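Local atomic coordinates of ochratoxinase (Aspergillus niger, PDB entry 4C65), a protein that catalyses the zinc-dependent hydrolysis of ochratoxin A to ochratoxin alpha and L-phenylalanine, acting as a carboxypeptidase that prefers C-terminal aromatic residues. Residues Ala244-Lys249 with Glu264-Ala269; Cys260-His265 with Leu283-Arg288. One frame throughout, in Å; residues are numbered along the deposited sequence. Where two conformers were deposited one is given.

Contact 1 of 2, residues Ala244-Lys249 with Glu264-Ala269; sequences AHVHGK and EHVSYA
H245 and H265 meet at the C-terminal ends of two neighbouring parallel strands, where an amidohydrolase TIM barrel carries its metal ligands. A chi1 of 166° sets H245 CG anti to the backbone N, and its ring meets that of H265 obliquely, planes at 76°. Its ND1 comes within 3.1 Å of H265 NE2, near the plane of the H265 ring. The other ring nitrogens are engaged: H245 NE2 is hydrogen-bonded to G209 O, H265 ND1 to T287. Both histidines bind the second zinc, consistent with H245 ND1 and H265 NE2 facing the metal.

The backbone sets the spacing. E264 N donates to A244 O at 2.9 Å, nearly straight, and V246 N to E264 O at 3.2 Å. V246 O then receives V266 N at 2.8 Å, the shortest but most bent of these three bonds (130°), as the chain enters the V266-A269 type I turn. V246 O and E264 O lie 2.9 Å apart without bonding, each instead taking an N-H.

H247 completes a cluster of three imidazoles. Its plane is nearly parallel to that of H265, but the two are slid apart and barely overlap; CE1 of H247 touches CB of H265 at 3.4 Å. At the ring edge H247 ND1 shares a 2.7 Å hydrogen bond with S267 OG, where a small serine hydroxyl can serve as donor or acceptor. H247 O takes a weak bond from Y268 N. Away from the rings, V246 CG2 and V266 CG1 come loosely together at 4.3 Å, both packing on I252 of helix 249-258, which suits branched aliphatic residues.

With one nitrogen of each zinc-binding histidine held by a protein partner, both rings are restricted in rotation, which probably preorganises the pair for metal.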
ATOM      1  N   ALA A 244      25.653  20.821 -11.374  1.00 16.35           N
ATOM      2  CA  ALA A 244      24.742  21.530 -10.505  1.00 16.63           C
ATOM      3  C   ALA A 244      24.093  22.723 -11.202  1.00 16.78           C
ATOM      4  O   ALA A 244      24.788  23.616 -11.680  1.00 16.80           O
ATOM      5  CB  ALA A 244      25.502  22.019  -9.294  1.00 17.50           C
ATOM      6  N   HIS A 245      22.756  22.715 -11.244  1.00 16.66           N
ATOM      7  CA  HIS A 245      21.951  23.877 -11.570  1.00 16.99           C
ATOM      8  C   HIS A 245      22.122  24.907 -10.464  1.00 17.44           C
ATOM      9  O   HIS A 245      21.694  24.686  -9.335  1.00 17.70           O
ATOM     10  CB  HIS A 245      20.497  23.441 -11.723  1.00 17.41           C
ATOM     11  CG  HIS A 245      19.506  24.555 -11.740  1.00 18.64           C
ATOM     12  ND1 HIS A 245      18.847  24.925 -12.888  1.00 19.19           N
ATOM     13  CD2 HIS A 245      18.984  25.317 -10.746  1.00 19.97           C
ATOM     14  CE1 HIS A 245      18.000  25.903 -12.616  1.00 20.30           C
ATOM     15  NE2 HIS A 245      18.055  26.153 -11.319  1.00 20.81           N
ATOM     16  N   VAL A 246      22.763  26.031 -10.783  1.00 17.54           N
ATOM     17  CA  VAL A 246      22.967  27.136  -9.819  1.00 18.59           C
ATOM     18  C   VAL A 246      22.751  28.525 -10.419  1.00 19.38           C
ATOM     19  O   VAL A 246      23.228  28.834 -11.516  1.00 19.54           O
ATOM     20  CB  VAL A 246      24.380  27.096  -9.188  1.00 18.51           C
ATOM     21  CG1 VAL A 246      24.495  25.950  -8.203  1.00 18.18           C
ATOM     22  CG2 VAL A 246      25.460  26.975 -10.250  1.00 17.86           C
ATOM     23  N   HIS A 247      22.044  29.373  -9.694  1.00 20.37           N
ATOM     24  CA  HIS A 247      21.897  30.764 -10.089  1.00 21.31           C
ATOM     25  C   HIS A 247      22.542  31.638  -9.025  1.00 22.23           C
ATOM     26  O   HIS A 247      23.622  32.205  -9.248  1.00 22.46           O
ATOM     27  CB  HIS A 247      20.415  31.127 -10.290  1.00 22.06           C
ATOM     28  CG  HIS A 247      19.823  30.565 -11.547  1.00 21.34           C
ATOM     29  ND1 HIS A 247      20.200  30.992 -12.804  1.00 21.31           N
ATOM     30  CD2 HIS A 247      18.895  29.604 -11.747  1.00 20.74           C
ATOM     31  CE1 HIS A 247      19.539  30.312 -13.720  1.00 20.58           C
ATOM     32  NE2 HIS A 247      18.735  29.466 -13.105  1.00 20.29           N
ATOM     33  N   GLY A 248      21.899  31.739  -7.869  1.00 22.75           N
ATOM     34  CA  GLY A 248      22.404  32.587  -6.802  1.00 23.88           C
ATOM     35  C   GLY A 248      23.755  32.126  -6.297  1.00 23.43           C
ATOM     36  O   GLY A 248      24.074  30.942  -6.355  1.00 21.98           O
ATOM     37  N   LYS A 249      24.539  33.065  -5.764  1.00 24.75           N
ATOM     38  CA  LYS A 249      25.856  32.745  -5.228  1.00 24.71           C
ATOM     39  C   LYS A 249      25.820  31.704  -4.079  1.00 24.30           C
ATOM     40  O   LYS A 249      26.693  30.828  -4.010  1.00 23.36           O
ATOM     41  CB  LYS A 249      26.567  34.010  -4.765  1.00 26.49           C
ATOM     42  CG  LYS A 249      28.046  33.775  -4.582  1.00 26.64           C
ATOM     43  CD  LYS A 249      28.842  35.046  -4.392  1.00 28.53           C
ATOM     44  CE  LYS A 249      30.232  34.676  -3.892  1.00 28.81           C
ATOM     45  NZ  LYS A 249      31.099  35.868  -3.807  1.00 30.48           N
ATOM     46  N   GLU A 264      25.840  24.856 -14.034  1.00 17.98           N
ATOM     47  CA  GLU A 264      24.996  25.363 -15.097  0.50 18.27           C
ATOM     48  C   GLU A 264      24.392  26.725 -14.749  1.00 19.68           C
ATOM     49  O   GLU A 264      24.046  26.962 -13.593  1.00 20.15           O
ATOM     50  CB  GLU A 264      23.910  24.349 -15.414  0.50 17.76           C
ATOM     51  CG  GLU A 264      24.321  22.920 -15.181  0.50 16.98           C
ATOM     52  CD  GLU A 264      25.337  22.555 -16.259  0.50 16.47           C
ATOM     53  OE1 GLU A 264      25.006  22.768 -17.456  0.50 16.15           O
ATOM     54  OE2 GLU A 264      26.448  22.063 -15.932  0.50 16.25           O
ATOM     55  N   HIS A 265      24.255  27.570 -15.764  1.00 20.40           N
ATOM     56  CA  HIS A 265      23.722  28.913 -15.641  1.00 22.09           C
ATOM     57  C   HIS A 265      24.700  29.836 -14.935  1.00 22.39           C
ATOM     58  O   HIS A 265      25.187  30.809 -15.526  1.00 23.28           O
ATOM     59  CB  HIS A 265      22.347  28.929 -14.946  1.00 23.45           C
ATOM     60  CG  HIS A 265      21.462  27.792 -15.348  1.00 23.51           C
ATOM     61  ND1 HIS A 265      21.063  27.591 -16.648  1.00 23.75           N
ATOM     62  CD2 HIS A 265      20.938  26.774 -14.632  1.00 23.51           C
ATOM     63  CE1 HIS A 265      20.328  26.499 -16.718  1.00 23.38           C
ATOM     64  NE2 HIS A 265      20.227  25.990 -15.504  1.00 23.67           N
ATOM     65  N   VAL A 266      24.953  29.545 -13.664  1.00 21.75           N
ATOM     66  CA  VAL A 266      25.952  30.232 -12.867  1.00 21.93           C
ATOM     67  C   VAL A 266      25.748  31.733 -12.888  1.00 22.86           C
ATOM     68  O   VAL A 266      26.706  32.501 -12.858  1.00 23.82           O
ATOM     69  CB  VAL A 266      27.387  29.890 -13.305  1.00 21.41           C
ATOM     70  CG1 VAL A 266      28.260  29.714 -12.078  1.00 21.73           C
ATOM     71  CG2 VAL A 266      27.450  28.607 -14.119  1.00 20.29           C
ATOM     72  N   SER A 267      24.490  32.144 -12.836  1.00 22.86           N
ATOM     73  CA  SER A 267      24.097  33.535 -13.069  1.00 23.85           C
ATOM     74  C   SER A 267      24.735  34.596 -12.164  1.00 24.90           C
ATOM     75  O   SER A 267      24.833  35.753 -12.567  1.00 25.88           O
ATOM     76  CB  SER A 267      22.569  33.655 -12.988  1.00 24.21           C
ATOM     77  OG  SER A 267      21.970  32.750 -13.891  1.00 23.29           O
ATOM     78  N   TYR A 268      25.126  34.238 -10.943  1.00 24.58           N
ATOM     79  CA  TYR A 268      25.710  35.229 -10.026  1.00 25.87           C
ATOM     80  C   TYR A 268      27.173  34.926  -9.715  1.00 25.80           C
ATOM     81  O   TYR A 268      27.675  35.251  -8.643  1.00 26.39           O
ATOM     82  CB  TYR A 268      24.847  35.352  -8.739  1.00 26.41           C
ATOM     83  CG  TYR A 268      23.550  36.056  -8.996  1.00 26.98           C
ATOM     84  CD1 TYR A 268      23.457  37.447  -8.912  1.00 28.60           C
ATOM     85  CD2 TYR A 268      22.432  35.349  -9.376  1.00 26.19           C
ATOM     86  CE1 TYR A 268      22.267  38.102  -9.183  1.00 29.53           C
ATOM     87  CE2 TYR A 268      21.248  35.995  -9.666  1.00 27.13           C
ATOM     88  CZ  TYR A 268      21.173  37.368  -9.567  1.00 28.88           C
ATOM     89  OH  TYR A 268      19.985  37.978  -9.850  1.00 30.06           O
ATOM     90  N   ALA A 269      27.845  34.276 -10.656  1.00 25.39           N
ATOM     91  CA  ALA A 269      29.280  34.074 -10.549  1.00 25.74           C
ATOM     92  C   ALA A 269      29.969  35.417 -10.560  1.00 27.83           C
ATOM     93  O   ALA A 269      29.689  36.252 -11.407  1.00 28.97           O
ATOM     94  CB  ALA A 269      29.787  33.227 -11.689  1.00 24.50           C
TER

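Contact 2 of 2, residues Cys260-His265 with Leu283-Arg288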
ATOM      1  N   CYS A 260      31.041  19.475  -6.722  1.00 17.51           N
ATOM      2  CA  CYS A 260      30.491  19.464  -8.075  1.00 17.16           C
ATOM      3  C   CYS A 260      31.545  19.982  -9.055  1.00 17.13           C
ATOM      4  O   CYS A 260      32.314  20.852  -8.707  1.00 17.54           O
ATOM      5  CB  CYS A 260      29.233  20.324  -8.158  1.00 17.11           C
ATOM      6  SG  CYS A 260      27.882  19.750  -7.125  1.00 17.73           S
ATOM      7  N   LYS A 261      31.579  19.403 -10.252  1.00 16.91           N
ATOM      8  CA  LYS A 261      32.623  19.684 -11.214  1.00 17.16           C
ATOM      9  C   LYS A 261      32.106  20.369 -12.444  1.00 16.63           C
ATOM     10  O   LYS A 261      32.859  20.727 -13.315  1.00 16.50           O
ATOM     11  CB  LYS A 261      33.375  18.414 -11.570  1.00 17.52           C
ATOM     12  CG  LYS A 261      34.197  17.870 -10.418  1.00 18.89           C
ATOM     13  CD  LYS A 261      35.312  18.821  -9.986  1.00 20.46           C
ATOM     14  CE  LYS A 261      36.676  18.198 -10.172  1.00 22.28           C
ATOM     15  NZ  LYS A 261      37.518  18.910 -11.187  1.00 23.21           N
ATOM     16  N   SER A 262      30.802  20.584 -12.506  1.00 16.66           N
ATOM     17  CA  SER A 262      30.202  21.311 -13.608  1.00 16.48           C
ATOM     18  C   SER A 262      29.063  22.150 -13.059  1.00 16.57           C
ATOM     19  O   SER A 262      28.284  21.684 -12.241  1.00 17.03           O
ATOM     20  CB  SER A 262      29.716  20.306 -14.662  1.00 16.15           C
ATOM     21  OG  SER A 262      29.013  20.939 -15.722  1.00 16.78           O
ATOM     22  N   LEU A 263      28.981  23.403 -13.462  1.00 17.04           N
ATOM     23  CA  LEU A 263      27.913  24.266 -12.991  1.00 17.21           C
ATOM     24  C   LEU A 263      27.161  24.802 -14.169  1.00 17.46           C
ATOM     25  O   LEU A 263      27.778  25.214 -15.173  1.00 16.99           O
ATOM     26  CB  LEU A 263      28.468  25.429 -12.174  1.00 17.86           C
ATOM     27  CG  LEU A 263      29.287  25.030 -10.966  1.00 18.08           C
ATOM     28  CD1 LEU A 263      29.871  26.281 -10.323  1.00 19.00           C
ATOM     29  CD2 LEU A 263      28.468  24.239  -9.966  1.00 17.88           C
ATOM     30  N   GLU A 264      25.840  24.856 -14.034  1.00 17.98           N
ATOM     31  CA  GLU A 264      24.996  25.363 -15.097  0.50 18.27           C
ATOM     32  C   GLU A 264      24.392  26.725 -14.749  1.00 19.68           C
ATOM     33  O   GLU A 264      24.046  26.962 -13.593  1.00 20.15           O
ATOM     34  CB  GLU A 264      23.910  24.349 -15.414  0.50 17.76           C
ATOM     35  CG  GLU A 264      24.321  22.920 -15.181  0.50 16.98           C
ATOM     36  CD  GLU A 264      25.337  22.555 -16.259  0.50 16.47           C
ATOM     37  OE1 GLU A 264      25.006  22.768 -17.456  0.50 16.15           O
ATOM     38  OE2 GLU A 264      26.448  22.063 -15.932  0.50 16.25           O
ATOM     39  N   HIS A 265      24.255  27.570 -15.764  1.00 20.40           N
ATOM     40  CA  HIS A 265      23.722  28.913 -15.641  1.00 22.09           C
ATOM     41  C   HIS A 265      24.700  29.836 -14.935  1.00 22.39           C
ATOM     42  O   HIS A 265      25.187  30.809 -15.526  1.00 23.28           O
ATOM     43  CB  HIS A 265      22.347  28.929 -14.946  1.00 23.45           C
ATOM     44  CG  HIS A 265      21.462  27.792 -15.348  1.00 23.51           C
ATOM     45  ND1 HIS A 265      21.063  27.591 -16.648  1.00 23.75           N
ATOM     46  CD2 HIS A 265      20.938  26.774 -14.632  1.00 23.51           C
ATOM     47  CE1 HIS A 265      20.328  26.499 -16.718  1.00 23.38           C
ATOM     48  NE2 HIS A 265      20.227  25.990 -15.504  1.00 23.67           N
ATOM     49  N   LEU A 283      33.780  23.139 -14.507  1.00 15.91           N
ATOM     50  CA  LEU A 283      33.329  23.563 -15.814  1.00 15.32           C
ATOM     51  C   LEU A 283      32.181  24.560 -15.694  1.00 15.25           C
ATOM     52  O   LEU A 283      31.295  24.389 -14.850  1.00 15.09           O
ATOM     53  CB  LEU A 283      32.887  22.366 -16.637  1.00 14.51           C
ATOM     54  CG  LEU A 283      32.579  22.621 -18.112  1.00 14.51           C
ATOM     55  CD1 LEU A 283      33.840  23.033 -18.861  1.00 15.30           C
ATOM     56  CD2 LEU A 283      32.017  21.365 -18.718  1.00 13.92           C
ATOM     57  N   TYR A 284      32.205  25.590 -16.561  1.00 15.28           N
ATOM     58  CA  TYR A 284      31.189  26.627 -16.624  1.00 15.61           C
ATOM     59  C   TYR A 284      30.342  26.416 -17.876  1.00 15.30           C
ATOM     60  O   TYR A 284      30.855  26.489 -18.994  1.00 15.14           O
ATOM     61  CB  TYR A 284      31.850  27.998 -16.685  1.00 16.57           C
ATOM     62  CG  TYR A 284      30.974  29.220 -16.380  1.00 17.24           C
ATOM     63  CD1 TYR A 284      29.971  29.630 -17.243  1.00 17.28           C
ATOM     64  CD2 TYR A 284      31.217  30.006 -15.255  1.00 18.01           C
ATOM     65  CE1 TYR A 284      29.212  30.769 -16.983  1.00 18.15           C
ATOM     66  CE2 TYR A 284      30.466  31.138 -14.976  1.00 18.79           C
ATOM     67  CZ  TYR A 284      29.464  31.525 -15.840  1.00 18.93           C
ATOM     68  OH  TYR A 284      28.715  32.651 -15.561  1.00 19.92           O
ATOM     69  N   VAL A 285      29.047  26.190 -17.680  1.00 15.15           N
ATOM     70  CA  VAL A 285      28.105  26.054 -18.768  1.00 15.03           C
ATOM     71  C   VAL A 285      27.016  27.093 -18.599  1.00 16.14           C
ATOM     72  O   VAL A 285      26.104  26.934 -17.782  1.00 16.11           O
ATOM     73  CB  VAL A 285      27.500  24.648 -18.781  1.00 14.06           C
ATOM     74  CG1 VAL A 285      26.551  24.484 -19.961  1.00 13.98           C
ATOM     75  CG2 VAL A 285      28.617  23.616 -18.826  1.00 13.58           C
ATOM     76  N   ALA A 286      27.081  28.141 -19.412  1.00 17.26           N
ATOM     77  CA  ALA A 286      26.248  29.329 -19.201  1.00 18.54           C
ATOM     78  C   ALA A 286      24.758  29.146 -19.549  1.00 18.72           C
ATOM     79  O   ALA A 286      23.905  29.694 -18.872  1.00 18.99           O
ATOM     80  CB  ALA A 286      26.838  30.508 -19.971  1.00 19.43           C
ATOM     81  N   THR A 287      24.474  28.360 -20.585  1.00 18.35           N
ATOM     82  CA  THR A 287      23.128  28.252 -21.189  1.00 18.70           C
ATOM     83  C   THR A 287      22.494  29.613 -21.435  1.00 19.87           C
ATOM     84  O   THR A 287      21.395  29.893 -20.983  1.00 20.34           O
ATOM     85  CB  THR A 287      22.170  27.332 -20.391  1.00 18.54           C
ATOM     86  OG1 THR A 287      21.820  27.935 -19.150  1.00 19.45           O
ATOM     87  CG2 THR A 287      22.813  25.986 -20.100  1.00 17.72           C
ATOM     88  N   ARG A 288      23.195  30.457 -22.185  1.00 20.51           N
ATOM     89  CA  ARG A 288      22.738  31.815 -22.433  1.00 21.84           C
ATOM     90  C   ARG A 288      21.489  31.817 -23.285  1.00 22.77           C
ATOM     91  O   ARG A 288      20.697  32.752 -23.199  1.00 23.77           O
ATOM     92  CB  ARG A 288      23.850  32.663 -23.080  1.00 22.18           C
ATOM     93  CG  ARG A 288      23.494  34.132 -23.335  1.00 23.43           C
ATOM     94  CD  ARG A 288      23.200  34.902 -22.061  1.00 23.96           C
ATOM     95  NE  ARG A 288      22.684  36.230 -22.343  1.00 25.55           N
ATOM     96  CZ  ARG A 288      22.413  37.153 -21.410  1.00 26.42           C
ATOM     97  NH1 ARG A 288      22.577  36.889 -20.116  1.00 25.95           N
ATOM     98  NH2 ARG A 288      21.961  38.336 -21.768  1.00 27.95           N
TER
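H265 grips V285 and T287 through backbone and ring alike. Its N donates to V285 O, and its CA-H points at A286 O, 3.3 Å from CA. The ring's ND1 donates to T287 OG1 at 2.6 Å, a bent bond (136°), with OG1 at the ring edge and slightly out of its plane. T287 OG1 stands between its own N and carbonyl carbon (chi1 70°) and donates to A286 O at 2.7 Å. Threonine suits the place: one hydroxyl both accepts from imidazole and donates to a carbonyl.

L283 opens the parallel pairing: its N reaches K261 O at 2.8 Å, almost straight (175°) though above the carbonyl plane, and its O receives L263 N at 2.9 Å. V285 continues it, its N donating to L263 O at 3.0 Å. Beta-branched V285 suits an extended strand; in the conformer given its side chain runs beside E264, packing on a carboxylate held by S262, S243, R113 and H69.

These bonds pair the two strands of a beta-alpha-beta unit whose connection runs through helix 271-280. With T287 OG1 donating onward, ND1 is probably the protonated nitrogen of H265, which would leave NE2 for the second zinc.

Contacts 1 and 2 share E264 and H265, and strand 262-263 is the middle one of three neighbours, between 242-246 and 283-285 in one parallel sheet of the barrel; the contact centres lie about 7 Å apart. A further bond ties them, probably from A244 N to S262 O (2.9 Å), and L263 CD2 packs on A244 CB at 3.8 Å. Contact 2 holds ND1 of the H265 ring, while in contact 1 its NE2 lies beside H245, probably leaving both near the second zinc. The H265 side chain also comes within about 3 Å of that of the active-site D336, and through H69 the E264 carboxylate also reaches the first zinc site.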